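Local coordinates for protein CEP104 (PDB 5JO8) that probably binds tubulin or microtubules through its all-helical TOG domain, as a centriolar protein, at residues A[85-90]-A[111-116]; A[160-165]-A[198-203]. All coordinates share one frame; numbering follows the deposited sequence. Where two conformers were deposited one is given.

How the interactions relate
Both interactions join helices of one TOG solenoid by apolar side-chain packing, with no hydrogen bond from one segment to the other, but they lie at different depths. Interaction 1, between helices 77-94 and 100-121, is a wholly buried contact of alanine and isoleucine. Interaction 2, between helices 148-163 and 187-204, has a buried alanine-leucine part and a more exposed part where a leucine methyl meets a carboxylate. The two follow one another along the chain, their centres about 20 Å apart. They touch through helix 100-121: Lys111 CG packs on Trp164 CZ2 at 3.4 Å, and Ile114 and Thr115 also lie against the Trp164 ring.

Interaction 1 of 2, residues A[85-90]-A[111-116]; sequences RAAIFL and KMIITQ
With chi1 at -70° and chi2 at 163°, the side chain of Ile113 sends its CG1 branch out nearly straight, so that the terminal CD1 is the part of the residue that meets helix 77-94. Ile88 has a similar first torsion, but chi2 is -65°, and this bend turns its own CD1 toward segment 111-116 although its CB does not point there. The two methyls come together at 3.9 Å between Ile88 CD1 and Ile113 CD1, the side chains running obliquely to one another. Ala87 supplies the second contact: its CB points at the partner helix and lies 3.7 Å from Ile113 CD1. A single methyl thus touches two consecutive residues of the facing helix. The backbones stay 8.5 Å apart between Ile88 CA and Ile113 CA, so the contact is made by side-chain methyls. All three residues are buried. Cys131 of helix 125-142 also packs on Ile113, and Lys134 touches Ile88, which ties the pair to the next helix. Behind the contact, Thr115 OG1 donates to Lys111 O at 2.7 Å, from above the carbonyl plane, while Thr115 N reaches the same oxygen from its other face. The helix has a wider, pi-type turn at 113-116. Apolar packing between successive helices of this kind is characteristic of the alpha-solenoid, HEAT-like core of TOG domains.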
loop_
_atom_site.group_PDB
_atom_site.type_symbol
_atom_site.label_atom_id
_atom_site.label_comp_id
_atom_site.label_asym_id
_atom_site.label_seq_id
_atom_site.Cartn_x
_atom_site.Cartn_y
_atom_site.Cartn_z
ATOM N N ARG A 85 -17.999 2.863 -3.845
ATOM C CA ARG A 85 -17.376 1.951 -4.786
ATOM C C ARG A 85 -16.988 2.671 -6.074
ATOM O O ARG A 85 -15.912 2.437 -6.625
ATOM C CB ARG A 85 -18.300 0.765 -5.072
ATOM C CG ARG A 85 -18.725 0.007 -3.821
ATOM C CD ARG A 85 -17.571 -0.755 -3.199
ATOM N NE ARG A 85 -17.977 -1.589 -2.061
ATOM C CZ ARG A 85 -18.088 -2.913 -2.095
ATOM N NH1 ARG A 85 -17.827 -3.581 -3.211
ATOM N NH2 ARG A 85 -18.459 -3.574 -1.006
ATOM N N ALA A 86 -17.836 3.574 -6.540
ATOM C CA ALA A 86 -17.536 4.325 -7.748
ATOM C C ALA A 86 -16.345 5.266 -7.525
ATOM O O ALA A 86 -15.509 5.447 -8.414
ATOM C CB ALA A 86 -18.763 5.109 -8.209
ATOM N N ALA A 87 -16.283 5.873 -6.347
ATOM C CA ALA A 87 -15.174 6.772 -6.027
ATOM C C ALA A 87 -13.854 6.004 -5.980
ATOM O O ALA A 87 -12.844 6.483 -6.488
ATOM C CB ALA A 87 -15.430 7.486 -4.700
ATOM N N ILE A 88 -13.878 4.812 -5.385
ATOM C CA ILE A 88 -12.692 3.966 -5.293
ATOM C C ILE A 88 -12.240 3.510 -6.679
ATOM O O ILE A 88 -11.042 3.430 -6.952
ATOM C CB ILE A 88 -12.886 2.799 -4.285
ATOM C CG1 ILE A 88 -12.960 3.320 -2.842
ATOM C CG2 ILE A 88 -11.813 1.725 -4.433
ATOM C CD1 ILE A 88 -11.667 3.987 -2.300
ATOM N N PHE A 89 -13.187 3.228 -7.564
ATOM C CA PHE A 89 -12.872 2.915 -8.954
ATOM C C PHE A 89 -12.029 4.041 -9.574
ATOM O O PHE A 89 -11.006 3.788 -10.228
ATOM C CB PHE A 89 -14.175 2.695 -9.762
ATOM C CG PHE A 89 -13.948 2.492 -11.236
ATOM C CD1 PHE A 89 -13.916 3.569 -12.106
ATOM C CD2 PHE A 89 -13.752 1.218 -11.753
ATOM C CE1 PHE A 89 -13.681 3.386 -13.461
ATOM C CE2 PHE A 89 -13.529 1.030 -13.117
ATOM C CZ PHE A 89 -13.492 2.125 -13.965
ATOM N N LEU A 90 -12.445 5.287 -9.356
ATOM C CA LEU A 90 -11.716 6.432 -9.897
ATOM C C LEU A 90 -10.379 6.645 -9.180
ATOM O O LEU A 90 -9.388 6.988 -9.817
ATOM C CB LEU A 90 -12.579 7.700 -9.859
ATOM C CG LEU A 90 -13.828 7.604 -10.744
ATOM C CD1 LEU A 90 -14.691 8.853 -10.576
ATOM C CD2 LEU A 90 -13.470 7.409 -12.217
ATOM N N LYS A 111 -8.033 9.038 1.427
ATOM C CA LYS A 111 -7.950 9.247 2.864
ATOM C C LYS A 111 -9.285 9.710 3.447
ATOM O O LYS A 111 -9.697 9.262 4.524
ATOM C CB LYS A 111 -6.831 10.247 3.199
ATOM C CG LYS A 111 -6.670 10.472 4.686
ATOM C CD LYS A 111 -5.493 11.380 5.031
ATOM C CE LYS A 111 -5.484 11.624 6.525
ATOM N NZ LYS A 111 -4.456 12.628 6.919
ATOM N N MET A 112 -9.960 10.609 2.742
ATOM C CA MET A 112 -11.270 11.083 3.168
ATOM C C MET A 112 -12.292 9.939 3.221
ATOM O O MET A 112 -13.102 9.863 4.150
ATOM C CB MET A 112 -11.759 12.186 2.226
ATOM C CG MET A 112 -13.148 12.738 2.554
ATOM S SD MET A 112 -14.555 11.765 1.990
ATOM C CE MET A 112 -14.452 11.993 0.218
ATOM N N ILE A 113 -12.283 9.064 2.223
ATOM C CA ILE A 113 -13.279 7.989 2.194
ATOM C C ILE A 113 -13.090 7.096 3.408
ATOM O O ILE A 113 -14.051 6.754 4.105
ATOM C CB ILE A 113 -13.193 7.189 0.891
ATOM C CG1 ILE A 113 -13.691 8.033 -0.275
ATOM C CG2 ILE A 113 -14.057 5.940 0.980
ATOM C CD1 ILE A 113 -13.290 7.507 -1.621
ATOM N N ILE A 114 -11.846 6.736 3.676
ATOM C CA ILE A 114 -11.530 5.823 4.768
ATOM C C ILE A 114 -11.726 6.444 6.154
ATOM O O ILE A 114 -12.299 5.838 7.051
ATOM C CB ILE A 114 -10.105 5.272 4.596
ATOM C CG1 ILE A 114 -10.048 4.320 3.407
ATOM C CG2 ILE A 114 -9.627 4.588 5.873
ATOM C CD1 ILE A 114 -8.603 3.974 3.008
ATOM N N THR A 115 -11.237 7.665 6.334
ATOM C CA THR A 115 -11.178 8.246 7.670
ATOM C C THR A 115 -12.400 9.097 8.026
ATOM O O THR A 115 -12.641 9.384 9.198
ATOM C CB THR A 115 -9.897 9.084 7.868
ATOM O OG1 THR A 115 -9.956 10.262 7.048
ATOM C CG2 THR A 115 -8.646 8.258 7.520
ATOM N N GLN A 116 -13.189 9.472 7.026
ATOM C CA GLN A 116 -14.331 10.344 7.282
ATOM C C GLN A 116 -15.657 9.759 6.827
ATOM O O GLN A 116 -16.602 9.689 7.606
ATOM C CB GLN A 116 -14.132 11.709 6.621
ATOM C CG GLN A 116 -12.952 12.482 7.175
ATOM C CD GLN A 116 -12.841 13.870 6.573
ATOM O OE1 GLN A 116 -13.722 14.708 6.753
ATOM N NE2 GLN A 116 -11.776 14.107 5.835
#

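Interaction 2 of 2, residues A[160-165]-A[198-203]; sequences EMALWS and ECLLKE
Segment 160-165 takes the chain from the last turns of helix 148-163 into a loop, whereas 198-203 is helical throughout, and the backbones come nearest with 8.2 Å between Ala162 CA and Leu200 CA. The pairing joins two helices of the HEAT-like alpha-solenoid of the TOG domain. In segment 160-165, Leu163 N bonds to Glu160 O at 3.1 Å, an i to i+3 bond and so a tighter turn than the i to i+4 bonds of Lys202 and Glu203 in the partner. Leu200 meets Ala162 and Leu163 with both branches of its fork: CD1 lies 3.9 Å from Ala162 CB, and CD2 lies 3.7 Å from Leu163 CD1. Its chi1 of -74° puts CG beside the backbone N, with the methyls directed at the other helix. Ala162 and Leu200 are buried, and Phe211 and Gln159 add to the surroundings of Leu200. Toward the outside the chemistry changes. Glu203 has CG anti to its backbone N, chi1 -165°, and an extended chain that carries the carboxylate across to Leu163, the two side chains lying obliquely to each other. This meeting of methyl and carboxylate is van der Waals contact rather than a polar bond, and the exposed glutamate borders the apolar patch. Lys168 touches Leu163 as well, and Gln159 touches Glu203. Leu163 CD1 sits against the whole carboxylate, 3.3 Å from Glu203 OE2, with Glu203 CD and OE1 slightly farther.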
loop_
_atom_site.group_PDB
_atom_site.type_symbol
_atom_site.label_atom_id
_atom_site.label_comp_id
_atom_site.label_asym_id
_atom_site.label_seq_id
_atom_site.Cartn_x
_atom_site.Cartn_y
_atom_site.Cartn_z
ATOM N N GLU A 160 1.217 5.876 6.680
ATOM C CA GLU A 160 0.168 6.585 7.405
ATOM C C GLU A 160 -1.138 5.793 7.357
ATOM O O GLU A 160 -1.831 5.670 8.372
ATOM C CB GLU A 160 -0.031 8.007 6.849
ATOM C CG GLU A 160 1.157 8.942 7.097
ATOM C CD GLU A 160 0.888 10.373 6.673
ATOM O OE1 GLU A 160 1.667 10.898 5.846
ATOM O OE2 GLU A 160 -0.090 10.976 7.171
ATOM N N MET A 161 -1.462 5.241 6.190
ATOM C CA MET A 161 -2.691 4.470 6.045
ATOM C C MET A 161 -2.698 3.249 6.958
ATOM O O MET A 161 -3.730 2.912 7.534
ATOM C CB MET A 161 -2.928 4.068 4.588
ATOM C CG MET A 161 -4.217 3.263 4.385
ATOM S SD MET A 161 -4.657 3.087 2.651
ATOM C CE MET A 161 -3.277 2.132 2.009
ATOM N N ALA A 162 -1.549 2.598 7.107
ATOM C CA ALA A 162 -1.432 1.424 7.974
ATOM C C ALA A 162 -1.773 1.728 9.434
ATOM O O ALA A 162 -2.254 0.851 10.169
ATOM C CB ALA A 162 -0.012 0.834 7.875
ATOM N N LEU A 163 -1.543 2.969 9.847
ATOM C CA LEU A 163 -1.701 3.347 11.243
ATOM C C LEU A 163 -2.998 4.114 11.564
ATOM O O LEU A 163 -3.298 4.382 12.734
ATOM C CB LEU A 163 -0.438 4.090 11.706
ATOM C CG LEU A 163 0.758 3.119 11.601
ATOM C CD1 LEU A 163 2.082 3.791 11.310
ATOM C CD2 LEU A 163 0.851 2.277 12.862
ATOM N N TRP A 164 -3.796 4.432 10.540
ATOM C CA TRP A 164 -5.086 5.077 10.786
ATOM C C TRP A 164 -5.950 4.172 11.641
ATOM O O TRP A 164 -5.964 2.955 11.453
ATOM C CB TRP A 164 -5.838 5.411 9.498
ATOM C CG TRP A 164 -5.184 6.449 8.675
ATOM C CD1 TRP A 164 -4.336 7.444 9.104
ATOM C CD2 TRP A 164 -5.294 6.588 7.261
ATOM N NE1 TRP A 164 -3.918 8.195 8.023
ATOM C CE2 TRP A 164 -4.491 7.685 6.884
ATOM C CE3 TRP A 164 -5.997 5.891 6.269
ATOM C CZ2 TRP A 164 -4.369 8.096 5.560
ATOM C CZ3 TRP A 164 -5.872 6.299 4.958
ATOM C CH2 TRP A 164 -5.060 7.393 4.615
ATOM N N SER A 165 -6.652 4.780 12.591
ATOM C CA SER A 165 -7.490 4.013 13.515
ATOM C C SER A 165 -8.535 3.148 12.799
ATOM O O SER A 165 -8.903 2.084 13.302
ATOM C CB SER A 165 -8.159 4.931 14.544
ATOM O OG SER A 165 -9.054 5.820 13.917
ATOM N N GLU A 198 10.480 -2.778 7.415
ATOM C CA GLU A 198 11.359 -2.455 8.527
ATOM C C GLU A 198 10.754 -1.345 9.368
ATOM O O GLU A 198 10.751 -1.410 10.600
ATOM C CB GLU A 198 12.727 -2.006 8.024
ATOM C CG GLU A 198 13.705 -1.685 9.144
ATOM C CD GLU A 198 14.980 -1.041 8.654
ATOM O OE1 GLU A 198 16.002 -1.186 9.354
ATOM O OE2 GLU A 198 14.964 -0.383 7.589
ATOM N N CYS A 199 10.240 -0.330 8.688
ATOM C CA CYS A 199 9.699 0.844 9.348
ATOM C C CYS A 199 8.430 0.512 10.128
ATOM O O CYS A 199 8.313 0.824 11.318
ATOM C CB CYS A 199 9.415 1.926 8.305
ATOM S SG CYS A 199 8.538 3.373 8.921
ATOM N N LEU A 200 7.481 -0.134 9.464
ATOM C CA LEU A 200 6.214 -0.448 10.114
ATOM C C LEU A 200 6.355 -1.508 11.206
ATOM O O LEU A 200 5.648 -1.464 12.213
ATOM C CB LEU A 200 5.141 -0.822 9.084
ATOM C CG LEU A 200 4.620 0.392 8.306
ATOM C CD1 LEU A 200 3.747 -0.037 7.147
ATOM C CD2 LEU A 200 3.866 1.323 9.238
ATOM N N LEU A 201 7.275 -2.447 11.021
ATOM C CA LEU A 201 7.528 -3.453 12.047
ATOM C C LEU A 201 8.028 -2.804 13.342
ATOM O O LEU A 201 7.550 -3.126 14.429
ATOM C CB LEU A 201 8.534 -4.481 11.540
ATOM C CG LEU A 201 8.856 -5.662 12.449
ATOM C CD1 LEU A 201 7.573 -6.359 12.887
ATOM C CD2 LEU A 201 9.774 -6.620 11.707
ATOM N N LYS A 202 8.977 -1.881 13.226
ATOM C CA LYS A 202 9.483 -1.172 14.399
ATOM C C LYS A 202 8.356 -0.477 15.147
ATOM O O LYS A 202 8.243 -0.588 16.367
ATOM C CB LYS A 202 10.507 -0.117 13.994
ATOM C CG LYS A 202 11.841 -0.638 13.537
ATOM C CD LYS A 202 12.767 0.539 13.273
ATOM C CE LYS A 202 14.009 0.114 12.530
ATOM N NZ LYS A 202 14.872 1.285 12.218
ATOM N N GLU A 203 7.525 0.239 14.395
ATOM C CA GLU A 203 6.447 1.041 14.957
ATOM C C GLU A 203 5.290 0.207 15.521
ATOM O O GLU A 203 4.711 0.559 16.550
ATOM C CB GLU A 203 5.914 1.993 13.890
ATOM C CG GLU A 203 5.054 3.103 14.435
ATOM C CD GLU A 203 4.859 4.218 13.432
ATOM O OE1 GLU A 203 5.584 4.238 12.416
ATOM O OE2 GLU A 203 3.980 5.075 13.664
#